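Hemin degrading factor (Pseudomonas aeruginosa, PDB 4MF9) binds heme and probably takes part in heme trafficking and heme degradation in this bacterium. Local coordinates at residues Cys88-Lys93 and Ile262-Gly267; Lys250-Ala255 and Val334-Ala339. One frame throughout, in Å; residues are numbered along the deposited sequence.

Overall arrangement
From the N terminus, strand 88-93 comes first. It lies in one of two nine-stranded antiparallel sheets. Contact 1 closes a loop of 168 residues when 262-267, a strand of the other sheet, packs against it. Before that loop ends, the chain forms helix 247-258, which carries residues 250-255. Contact 2 then closes a shorter loop, of 78 residues, when 334-339 meets this helix. The two loops cross, because the segments alternate along the chain. Strands 262-268 and 332-338 are neighbours in one sheet. Both touch the heme, through M263 and F265 and through Q335 and F337. Contact 1 joins this sheet to the other one; contact 2 joins it to a helix.

Contact 1: residues Cys88-Lys93 and Ile262-Gly267; sequences CVHERK and IMVFVG. With HEM (protoporphyrin IX containing Fe), chain C.
H90 and C88 of strand 88-93 meet V264 and V266 of strand 262-267. The strand axes approach to 7.1 Å, and their directions differ by 115°. Along the second strand, M263 SD lies 3.9 Å from the methyl CMA of HEM, in the heme pocket. V264 follows with its carbonyl. H90 NE2 donates a hydrogen bond to V264 O at 3.2 Å. The bond is bent, 137° at the hydrogen, and the donor sits above the carbonyl plane. The stronger partner of H90 is Q273, whose NE2 is hydrogen-bonded to ND1. Both ring nitrogens thus have partners, which should restrict rotation of the ring. F265 points away from strand 88-93 and reaches the heme, with CZ 3.5 Å from CHA of HEM. V266 packs beside the imidazole. Its CB approaches obliquely, 3.7 Å from H90 CD2, while its CG2 lies at the ring edge, in plane. A chi1 of -167° carries C88 SG over to the same CG2, at 3.7 Å. At G267, O accepts a hydrogen bond from N85 ND2. A strand of one antiparallel sheet thus packs across a strand of the other at a steep angle. The heme lies on the other side of strand 262-267, consistent with the paired HemS/ChuX domains of this family.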
loop_
_atom_site.group_PDB
_atom_site.type_symbol
_atom_site.label_atom_id
_atom_site.label_comp_id
_atom_site.label_asym_id
_atom_site.label_seq_id
_atom_site.Cartn_x
_atom_site.Cartn_y
_atom_site.Cartn_z
ATOM N N CYS A 88 5.640 5.162 -3.462
ATOM C CA CYS A 88 4.277 5.521 -3.817
ATOM C C CYS A 88 3.355 5.518 -2.612
ATOM O O CYS A 88 3.330 4.562 -1.836
ATOM C CB CYS A 88 3.749 4.586 -4.911
ATOM S SG CYS A 88 2.224 5.132 -5.687
ATOM N N VAL A 89 2.600 6.604 -2.481
ATOM C CA VAL A 89 1.640 6.784 -1.404
ATOM C C VAL A 89 0.220 6.843 -1.948
ATOM O O VAL A 89 -0.080 7.632 -2.846
ATOM C CB VAL A 89 1.892 8.106 -0.658
ATOM C CG1 VAL A 89 0.859 8.283 0.433
ATOM C CG2 VAL A 89 3.308 8.142 -0.100
ATOM N N HIS A 90 -0.649 6.021 -1.367
ATOM C CA HIS A 90 -2.048 5.920 -1.759
ATOM C C HIS A 90 -2.926 6.465 -0.608
ATOM O O HIS A 90 -2.892 5.934 0.512
ATOM C CB HIS A 90 -2.329 4.433 -2.007
ATOM C CG HIS A 90 -3.547 4.143 -2.830
ATOM N ND1 HIS A 90 -4.827 4.420 -2.402
ATOM C CD2 HIS A 90 -3.678 3.505 -4.017
ATOM C CE1 HIS A 90 -5.694 3.998 -3.306
ATOM N NE2 HIS A 90 -5.022 3.446 -4.299
ATOM N N GLU A 91 -3.694 7.504 -0.839
ATOM C CA GLU A 91 -4.620 8.043 0.138
ATOM C C GLU A 91 -6.035 8.009 -0.346
ATOM O O GLU A 91 -6.385 8.700 -1.261
ATOM C CB GLU A 91 -4.265 9.483 0.575
ATOM C CG GLU A 91 -2.924 9.634 1.192
ATOM C CD GLU A 91 -2.505 11.051 1.579
ATOM O OE1 GLU A 91 -3.253 11.970 1.591
ATOM O OE2 GLU A 91 -1.390 11.157 1.932
ATOM N N ARG A 92 -6.890 7.258 0.316
ATOM C CA ARG A 92 -8.263 7.113 -0.112
ATOM C C ARG A 92 -9.223 7.488 0.990
ATOM O O ARG A 92 -9.021 7.132 2.100
ATOM C CB ARG A 92 -8.546 5.708 -0.565
ATOM C CG ARG A 92 -9.729 5.503 -1.463
ATOM C CD ARG A 92 -9.764 6.474 -2.611
ATOM N NE ARG A 92 -10.753 6.126 -3.630
ATOM C CZ ARG A 92 -12.025 6.425 -3.587
ATOM N NH1 ARG A 92 -12.552 7.048 -2.558
ATOM N NH2 ARG A 92 -12.799 6.043 -4.570
ATOM N N LYS A 93 -10.285 8.182 0.658
ATOM C CA LYS A 93 -11.261 8.620 1.636
ATOM C C LYS A 93 -12.569 7.870 1.550
ATOM O O LYS A 93 -12.998 7.540 0.472
ATOM C CB LYS A 93 -11.526 10.099 1.514
ATOM C CG LYS A 93 -10.370 10.976 1.824
ATOM C CD LYS A 93 -10.813 12.398 1.740
ATOM C CE LYS A 93 -9.666 13.306 1.448
ATOM N NZ LYS A 93 -10.154 14.702 1.363
ATOM N N ILE A 262 -10.314 3.316 -13.794
ATOM C CA ILE A 262 -9.189 2.399 -13.688
ATOM C C ILE A 262 -9.107 1.860 -12.266
ATOM O O ILE A 262 -9.930 2.207 -11.424
ATOM C CB ILE A 262 -7.891 3.112 -14.036
ATOM C CG1 ILE A 262 -7.677 4.286 -13.080
ATOM C CG2 ILE A 262 -7.941 3.609 -15.488
ATOM C CD1 ILE A 262 -6.363 5.015 -13.281
ATOM N N MET A 263 -8.159 0.997 -11.990
ATOM C CA MET A 263 -7.849 0.500 -10.664
ATOM C C MET A 263 -6.391 0.752 -10.368
ATOM O O MET A 263 -5.575 0.462 -11.181
ATOM C CB MET A 263 -8.139 -0.981 -10.543
ATOM C CG MET A 263 -9.555 -1.359 -10.807
ATOM S SD MET A 263 -9.945 -3.074 -10.668
ATOM C CE MET A 263 -9.897 -3.192 -8.898
ATOM N N VAL A 264 -6.099 1.302 -9.215
ATOM C CA VAL A 264 -4.773 1.572 -8.826
ATOM C C VAL A 264 -4.454 0.833 -7.525
ATOM O O VAL A 264 -5.039 1.152 -6.546
ATOM C CB VAL A 264 -4.550 3.100 -8.623
ATOM C CG1 VAL A 264 -3.168 3.390 -8.180
ATOM C CG2 VAL A 264 -4.903 3.901 -9.857
ATOM N N PHE A 265 -3.506 -0.100 -7.579
ATOM C CA PHE A 265 -3.104 -0.932 -6.439
ATOM C C PHE A 265 -1.787 -0.416 -5.897
ATOM O O PHE A 265 -0.808 -0.321 -6.632
ATOM C CB PHE A 265 -2.860 -2.391 -6.889
ATOM C CG PHE A 265 -4.116 -3.198 -7.134
ATOM C CD1 PHE A 265 -4.983 -2.876 -8.172
ATOM C CD2 PHE A 265 -4.390 -4.315 -6.364
ATOM C CE1 PHE A 265 -6.120 -3.639 -8.401
ATOM C CE2 PHE A 265 -5.525 -5.075 -6.587
ATOM C CZ PHE A 265 -6.392 -4.730 -7.603
ATOM N N VAL A 266 -1.734 -0.104 -4.646
ATOM C CA VAL A 266 -0.510 0.246 -3.982
ATOM C C VAL A 266 -0.381 -0.439 -2.640
ATOM O O VAL A 266 -1.227 -0.349 -1.862
ATOM C CB VAL A 266 -0.413 1.787 -3.781
ATOM C CG1 VAL A 266 0.734 2.171 -2.895
ATOM C CG2 VAL A 266 -0.274 2.485 -5.122
ATOM N N GLY A 267 0.728 -1.091 -2.424
ATOM C CA GLY A 267 0.922 -1.754 -1.159
ATOM C C GLY A 267 2.353 -2.018 -0.763
ATOM O O GLY A 267 3.305 -1.551 -1.393
HETATM C CHA HEM C . -6.723 -8.154 -8.313
HETATM C CHB HEM C . -11.298 -7.775 -7.150
HETATM C CHC HEM C . -10.420 -10.237 -3.114
HETATM C CHD HEM C . -5.740 -9.520 -3.819
HETATM C C1A HEM C . -8.066 -7.915 -8.379
HETATM C C2A HEM C . -8.760 -7.390 -9.505
HETATM C C3A HEM C . -10.028 -7.311 -9.178
HETATM C C4A HEM C . -10.122 -7.731 -7.851
HETATM C CMA HEM C . -11.125 -6.791 -10.064
HETATM C CAA HEM C . -8.218 -7.025 -10.841
HETATM C CBA HEM C . -8.960 -7.591 -12.079
HETATM C CGA HEM C . -8.655 -9.043 -12.151
HETATM O O1A HEM C . -9.536 -9.871 -12.362
HETATM O O2A HEM C . -7.511 -9.370 -11.984
HETATM C C1B HEM C . -11.393 -8.454 -5.943
HETATM C C2B HEM C . -12.654 -8.612 -5.350
HETATM C C3B HEM C . -12.468 -9.306 -4.218
HETATM C C4B HEM C . -11.012 -9.562 -4.135
HETATM C CMB HEM C . -13.959 -8.130 -5.911
HETATM C CAB HEM C . -13.595 -9.690 -3.318
HETATM C CBB HEM C . -13.515 -9.861 -2.034
HETATM C C1C HEM C . -9.088 -10.285 -2.936
HETATM C C2C HEM C . -8.449 -10.940 -1.903
HETATM C C3C HEM C . -7.113 -10.751 -2.086
HETATM C C4C HEM C . -6.921 -9.957 -3.252
HETATM C CMC HEM C . -9.107 -11.726 -0.810
HETATM C CAC HEM C . -6.075 -11.261 -1.223
HETATM C CBC HEM C . -4.873 -10.808 -1.423
HETATM C C1D HEM C . -5.605 -9.097 -5.148
HETATM C C2D HEM C . -4.300 -8.875 -5.843
HETATM C C3D HEM C . -4.604 -8.514 -7.087
HETATM C C4D HEM C . -6.070 -8.503 -7.151
HETATM C CMD HEM C . -2.886 -9.020 -5.323
HETATM C CAD HEM C . -3.624 -8.173 -8.178
HETATM C CBD HEM C . -3.528 -9.354 -9.143
HETATM C CGD HEM C . -2.390 -9.429 -10.115
HETATM O O1D HEM C . -2.705 -9.623 -11.270
HETATM O O2D HEM C . -1.211 -9.349 -9.806
HETATM N NA HEM C . -8.923 -8.111 -7.362
HETATM N NB HEM C . -10.430 -9.032 -5.209
HETATM N NC HEM C . -8.157 -9.728 -3.711
HETATM N ND HEM C . -6.607 -8.851 -5.977
HETATM FE FE HEM C . -8.404 -8.988 -5.615
#

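Contact 2: residues Lys250-Ala255 and Val334-Ala339. With HEM (protoporphyrin IX containing Fe), chain C.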
loop_
_atom_site.group_PDB
_atom_site.type_symbol
_atom_site.label_atom_id
_atom_site.label_comp_id
_atom_site.label_asym_id
_atom_site.label_seq_id
_atom_site.Cartn_x
_atom_site.Cartn_y
_atom_site.Cartn_z
ATOM N N LYS A 250 2.210 9.168 -18.342
ATOM C CA LYS A 250 1.514 9.469 -19.565
ATOM C C LYS A 250 0.215 8.745 -19.680
ATOM O O LYS A 250 -0.694 9.285 -20.139
ATOM C CB LYS A 250 2.387 9.228 -20.750
ATOM C CG LYS A 250 3.429 10.287 -20.916
ATOM C CD LYS A 250 4.649 9.741 -21.528
ATOM C CE LYS A 250 5.542 10.850 -21.998
ATOM N NZ LYS A 250 6.320 10.448 -23.162
ATOM N N LEU A 251 0.178 7.498 -19.212
ATOM C CA LEU A 251 -1.054 6.703 -19.177
ATOM C C LEU A 251 -2.086 7.305 -18.220
ATOM O O LEU A 251 -3.282 7.348 -18.537
ATOM C CB LEU A 251 -0.769 5.228 -18.839
ATOM C CG LEU A 251 -1.988 4.307 -18.923
ATOM C CD1 LEU A 251 -1.610 2.931 -19.408
ATOM C CD2 LEU A 251 -2.641 4.198 -17.548
ATOM N N PHE A 252 -1.631 7.745 -17.046
ATOM C CA PHE A 252 -2.500 8.467 -16.120
ATOM C C PHE A 252 -3.090 9.690 -16.821
ATOM O O PHE A 252 -4.307 9.910 -16.788
ATOM C CB PHE A 252 -1.716 8.923 -14.883
ATOM C CG PHE A 252 -1.651 7.894 -13.773
ATOM C CD1 PHE A 252 -2.784 7.567 -13.037
ATOM C CD2 PHE A 252 -0.442 7.291 -13.442
ATOM C CE1 PHE A 252 -2.715 6.625 -11.999
ATOM C CE2 PHE A 252 -0.367 6.353 -12.413
ATOM C CZ PHE A 252 -1.506 6.027 -11.690
ATOM N N GLU A 253 -2.236 10.440 -17.496
ATOM C CA GLU A 253 -2.619 11.658 -18.186
ATOM C C GLU A 253 -3.651 11.369 -19.257
ATOM O O GLU A 253 -4.654 12.012 -19.368
ATOM C CB GLU A 253 -1.378 12.276 -18.789
ATOM C CG GLU A 253 -0.716 13.246 -17.867
ATOM C CD GLU A 253 0.699 13.582 -18.206
ATOM O OE1 GLU A 253 1.309 12.916 -19.020
ATOM O OE2 GLU A 253 1.224 14.520 -17.613
ATOM N N ALA A 254 -3.435 10.293 -19.994
ATOM C CA ALA A 254 -4.364 9.889 -21.044
ATOM C C ALA A 254 -5.684 9.412 -20.443
ATOM O O ALA A 254 -6.751 9.718 -20.967
ATOM C CB ALA A 254 -3.744 8.805 -21.911
ATOM N N ALA A 255 -5.612 8.657 -19.347
ATOM C CA ALA A 255 -6.816 8.190 -18.655
ATOM C C ALA A 255 -7.583 9.367 -18.052
ATOM O O ALA A 255 -8.817 9.362 -17.981
ATOM C CB ALA A 255 -6.451 7.178 -17.563
ATOM N N VAL A 334 3.465 0.209 -7.815
ATOM C CA VAL A 334 2.095 0.408 -8.105
ATOM C C VAL A 334 1.662 -0.459 -9.285
ATOM O O VAL A 334 2.478 -0.748 -10.080
ATOM C CB VAL A 334 1.862 1.862 -8.463
ATOM C CG1 VAL A 334 2.727 2.253 -9.620
ATOM C CG2 VAL A 334 0.415 2.180 -8.695
ATOM N N GLN A 335 0.422 -0.856 -9.346
ATOM C CA GLN A 335 -0.109 -1.611 -10.471
ATOM C C GLN A 335 -1.371 -0.953 -10.945
ATOM O O GLN A 335 -2.144 -0.524 -10.143
ATOM C CB GLN A 335 -0.507 -3.017 -10.074
ATOM C CG GLN A 335 0.565 -3.998 -9.729
ATOM C CD GLN A 335 -0.057 -5.319 -9.270
ATOM O OE1 GLN A 335 -0.043 -6.310 -9.972
ATOM N NE2 GLN A 335 -0.656 -5.288 -8.121
ATOM N N LEU A 336 -1.581 -0.963 -12.236
ATOM C CA LEU A 336 -2.776 -0.443 -12.821
ATOM C C LEU A 336 -3.567 -1.515 -13.566
ATOM O O LEU A 336 -3.011 -2.219 -14.329
ATOM C CB LEU A 336 -2.429 0.667 -13.767
ATOM C CG LEU A 336 -2.384 2.040 -13.139
ATOM C CD1 LEU A 336 -1.258 2.064 -12.172
ATOM C CD2 LEU A 336 -2.232 3.062 -14.221
ATOM N N PHE A 337 -4.866 -1.549 -13.352
ATOM C CA PHE A 337 -5.735 -2.392 -14.165
ATOM C C PHE A 337 -6.870 -1.508 -14.657
ATOM O O PHE A 337 -6.963 -0.324 -14.276
ATOM C CB PHE A 337 -6.344 -3.541 -13.355
ATOM C CG PHE A 337 -5.334 -4.471 -12.730
ATOM C CD1 PHE A 337 -5.139 -5.753 -13.244
ATOM C CD2 PHE A 337 -4.618 -4.085 -11.600
ATOM C CE1 PHE A 337 -4.236 -6.619 -12.668
ATOM C CE2 PHE A 337 -3.711 -4.954 -11.016
ATOM C CZ PHE A 337 -3.515 -6.220 -11.557
ATOM N N GLY A 338 -7.741 -2.080 -15.485
ATOM C CA GLY A 338 -8.994 -1.426 -15.815
ATOM C C GLY A 338 -10.037 -1.817 -14.787
ATOM O O GLY A 338 -9.956 -2.881 -14.175
ATOM N N ALA A 339 -11.021 -0.955 -14.574
ATOM C CA ALA A 339 -12.069 -1.280 -13.621
ATOM C C ALA A 339 -12.913 -2.437 -14.152
ATOM O O ALA A 339 -13.323 -2.426 -15.311
ATOM C CB ALA A 339 -12.928 -0.053 -13.348
HETATM C CHA HEM C . -6.723 -8.154 -8.313
HETATM C CHB HEM C . -11.298 -7.775 -7.150
HETATM C CHC HEM C . -10.420 -10.237 -3.114
HETATM C CHD HEM C . -5.740 -9.520 -3.819
HETATM C C1A HEM C . -8.066 -7.915 -8.379
HETATM C C2A HEM C . -8.760 -7.390 -9.505
HETATM C C3A HEM C . -10.028 -7.311 -9.178
HETATM C C4A HEM C . -10.122 -7.731 -7.851
HETATM C CMA HEM C . -11.125 -6.791 -10.064
HETATM C CAA HEM C . -8.218 -7.025 -10.841
HETATM C CBA HEM C . -8.960 -7.591 -12.079
HETATM C CGA HEM C . -8.655 -9.043 -12.151
HETATM O O1A HEM C . -9.536 -9.871 -12.362
HETATM O O2A HEM C . -7.511 -9.370 -11.984
HETATM C C1B HEM C . -11.393 -8.454 -5.943
HETATM C C2B HEM C . -12.654 -8.612 -5.350
HETATM C C3B HEM C . -12.468 -9.306 -4.218
HETATM C C4B HEM C . -11.012 -9.562 -4.135
HETATM C CMB HEM C . -13.959 -8.130 -5.911
HETATM C CAB HEM C . -13.595 -9.690 -3.318
HETATM C CBB HEM C . -13.515 -9.861 -2.034
HETATM C C1C HEM C . -9.088 -10.285 -2.936
HETATM C C2C HEM C . -8.449 -10.940 -1.903
HETATM C C3C HEM C . -7.113 -10.751 -2.086
HETATM C C4C HEM C . -6.921 -9.957 -3.252
HETATM C CMC HEM C . -9.107 -11.726 -0.810
HETATM C CAC HEM C . -6.075 -11.261 -1.223
HETATM C CBC HEM C . -4.873 -10.808 -1.423
HETATM C C1D HEM C . -5.605 -9.097 -5.148
HETATM C C2D HEM C . -4.300 -8.875 -5.843
HETATM C C3D HEM C . -4.604 -8.514 -7.087
HETATM C C4D HEM C . -6.070 -8.503 -7.151
HETATM C CMD HEM C . -2.886 -9.020 -5.323
HETATM C CAD HEM C . -3.624 -8.173 -8.178
HETATM C CBD HEM C . -3.528 -9.354 -9.143
HETATM C CGD HEM C . -2.390 -9.429 -10.115
HETATM O O1D HEM C . -2.705 -9.623 -11.270
HETATM O O2D HEM C . -1.211 -9.349 -9.806
HETATM N NA HEM C . -8.923 -8.111 -7.362
HETATM N NB HEM C . -10.430 -9.032 -5.209
HETATM N NC HEM C . -8.157 -9.728 -3.711
HETATM N ND HEM C . -6.607 -8.851 -5.977
HETATM FE FE HEM C . -8.404 -8.988 -5.615
#
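F252 and L336, whose side chains touch, are also the closest backbone pair, with their CA atoms 9.5 Å apart. Residues 250-255 are a piece of helix 247-258. On the other side, V334 to G338 end strand 332-338, an inner strand between 262-268 and 320-326. The helix and strand backbones stay apart, and side chains bridge the gap. L336 does most of the bridging from the strand. Its CB points at the helix. Both its methyls reach F252, and CD2 also meets L251. CD2 lies over one face of the F252 ring, offset toward the rim on the CZ side, 4.2 Å from the centroid and 20° off the ring normal. This is a CH-pi contact. CD1 lies 4.0 Å from F252 CZ. The F252 CB does not aim at the strand, but with chi1 at -87° CG sits beside the backbone N and the ring swings to L336. L251 brings CD2 to 3.5 Å from L336 CD2, a tight methyl pair. The two leucine side chains run antiparallel past one another. W350 of helix 348-355 touches both of them. On the heme side, F337 has the heme carbon CAA over one face of its ring. Its CZ is 3.5 Å from HEM O1D. The side-chain groups that meet between helix and strand are all apolar and buried. The contact therefore holds by apolar packing and one CH-pi contact.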